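Local coordinates for protein cadherin-related family member 2 (Homo sapiens, PDB 5CZR) that mediates calcium-dependent heterophilic adhesion with CDHR5 between neighbouring microvilli, controlling their packing at the apical membrane of epithelial cells, at residues N10-V14 / R89-V93. Residues are numbered along the deposited sequence; the frame is centred on the assembly and turned at random.
Sequences NMTSV and REMLV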
loop_
_atom_site.group_PDB
_atom_site.type_symbol
_atom_site.label_atom_id
_atom_site.label_comp_id
_atom_site.label_asym_id
_atom_site.label_seq_id
_atom_site.Cartn_x
_atom_site.Cartn_y
_atom_site.Cartn_z
ATOM N N ASN A 10 -21.485 -11.047 17.731
ATOM C CA ASN A 10 -20.426 -10.654 16.788
ATOM C C ASN A 10 -20.740 -9.367 15.984
ATOM O O ASN A 10 -19.962 -8.969 15.133
ATOM C CB ASN A 10 -20.068 -11.812 15.844
ATOM C CG ASN A 10 -21.252 -12.229 14.973
ATOM O OD1 ASN A 10 -22.403 -12.211 15.426
ATOM N ND2 ASN A 10 -20.993 -12.534 13.732
ATOM N N MET A 11 -21.831 -8.688 16.303
ATOM C CA MET A 11 -22.135 -7.406 15.673
ATOM C C MET A 11 -21.391 -6.183 16.270
ATOM O O MET A 11 -21.685 -5.051 15.883
ATOM C CB MET A 11 -23.648 -7.150 15.712
ATOM C CG MET A 11 -24.447 -8.167 14.910
ATOM S SD MET A 11 -24.241 -7.953 13.117
ATOM C CE MET A 11 -23.308 -9.427 12.698
ATOM N N THR A 12 -20.471 -6.391 17.202
ATOM C CA THR A 12 -19.696 -5.271 17.772
ATOM C C THR A 12 -18.654 -4.717 16.791
ATOM O O THR A 12 -18.321 -3.537 16.826
ATOM C CB THR A 12 -18.931 -5.696 19.046
ATOM O OG1 THR A 12 -18.015 -6.742 18.726
ATOM C CG2 THR A 12 -19.897 -6.214 20.110
ATOM N N SER A 13 -18.188 -5.571 15.877
ATOM C CA SER A 13 -17.217 -5.166 14.914
ATOM C C SER A 13 -17.330 -5.970 13.635
ATOM O O SER A 13 -17.852 -7.083 13.612
ATOM C CB SER A 13 -15.810 -5.350 15.468
ATOM O OG SER A 13 -15.509 -6.754 15.475
ATOM N N VAL A 14 -16.704 -5.430 12.596
ATOM C CA VAL A 14 -16.549 -6.149 11.350
ATOM C C VAL A 14 -15.231 -5.750 10.680
ATOM O O VAL A 14 -14.794 -4.597 10.786
ATOM C CB VAL A 14 -17.740 -5.864 10.413
ATOM C CG1 VAL A 14 -17.776 -4.389 10.000
ATOM C CG2 VAL A 14 -17.679 -6.752 9.203
ATOM N N ARG A 89 -27.024 0.387 18.329
ATOM C CA ARG A 89 -25.742 0.139 18.971
ATOM C C ARG A 89 -24.674 0.726 18.083
ATOM O O ARG A 89 -24.914 1.024 16.918
ATOM C CB ARG A 89 -25.394 -1.337 19.018
ATOM C CG ARG A 89 -26.100 -2.262 19.988
ATOM C CD ARG A 89 -26.222 -1.732 21.414
ATOM N NE ARG A 89 -27.216 -2.505 22.182
ATOM C CZ ARG A 89 -28.385 -2.037 22.651
ATOM N NH1 ARG A 89 -28.775 -0.769 22.457
ATOM N NH2 ARG A 89 -29.197 -2.862 23.314
ATOM N N GLU A 90 -23.464 0.762 18.608
ATOM C CA GLU A 90 -22.324 1.145 17.843
ATOM C C GLU A 90 -21.579 -0.090 17.346
ATOM O O GLU A 90 -21.505 -1.106 18.026
ATOM C CB GLU A 90 -21.553 2.112 18.703
ATOM C CG GLU A 90 -20.204 2.554 18.230
ATOM C CD GLU A 90 -19.592 3.562 19.198
ATOM O OE1 GLU A 90 -20.303 4.520 19.595
ATOM O OE2 GLU A 90 -18.421 3.363 19.606
ATOM N N MET A 91 -21.162 -0.037 16.081
ATOM C CA MET A 91 -20.294 -1.048 15.492
ATOM C C MET A 91 -18.962 -0.422 15.062
ATOM O O MET A 91 -18.934 0.622 14.402
ATOM C CB MET A 91 -20.975 -1.686 14.275
ATOM C CG MET A 91 -20.207 -2.842 13.654
ATOM S SD MET A 91 -20.908 -3.475 12.111
ATOM C CE MET A 91 -21.544 -5.027 12.720
ATOM N N LEU A 92 -17.868 -1.109 15.372
ATOM C CA LEU A 92 -16.534 -0.693 14.906
ATOM C C LEU A 92 -16.214 -1.342 13.552
ATOM O O LEU A 92 -16.266 -2.564 13.416
ATOM C CB LEU A 92 -15.455 -1.091 15.913
ATOM C CG LEU A 92 -14.009 -0.714 15.550
ATOM C CD1 LEU A 92 -13.813 0.803 15.489
ATOM C CD2 LEU A 92 -13.013 -1.328 16.546
ATOM N N VAL A 93 -15.939 -0.523 12.548
ATOM C CA VAL A 93 -15.498 -1.045 11.254
ATOM C C VAL A 93 -13.964 -1.034 11.234
ATOM O O VAL A 93 -13.362 0.007 11.462
ATOM C CB VAL A 93 -16.042 -0.233 10.088
ATOM C CG1 VAL A 93 -15.549 -0.820 8.774
ATOM C CG2 VAL A 93 -17.564 -0.239 10.104
#
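A parallel pairing between an edge strand and its neighbour joins 10-14 to 89-93 in the first cadherin repeat, at the point where strand 13-17 begins to run alongside strand 86-96. Two backbone hydrogen bonds define the register, and both use Leu-92: Leu-92 N donates to Thr-12 O at 2.9 Å, nearly linearly, and Leu-92 O accepts from Val-14 N at 3.0 Å. One residue thus bridges the backbone on both sides of Ser-13, as parallel strands require, and Val-14 carries the pattern on to Ile-94. Ser-13 CA also makes a CA-H...O contact with Leu-92 O, at 3.1 Å. In the Greek-key beta sandwich of cadherin repeats, the first strand is split: here 6-7 joins one sheet, and after the turn through Met-11 and Thr-12 the chain crosses to the other, where it pairs with the last strand. Beneath this crossing, Met-91 reaches into the core between the sheets. Met-91 SD lies 3.9 Å from Val-14 CG1, while Met-91 CE packs 4.0 Å from Met-11 SD and also comes within 3.2 Å of the carbonyl Met-11 O. From the facing sheet, Phe-27 meets Val-14 and Met-91, and Leu-29 meets Met-11, whereas Ser-13 and Leu-92 turn their side chains to the sheet's outer face.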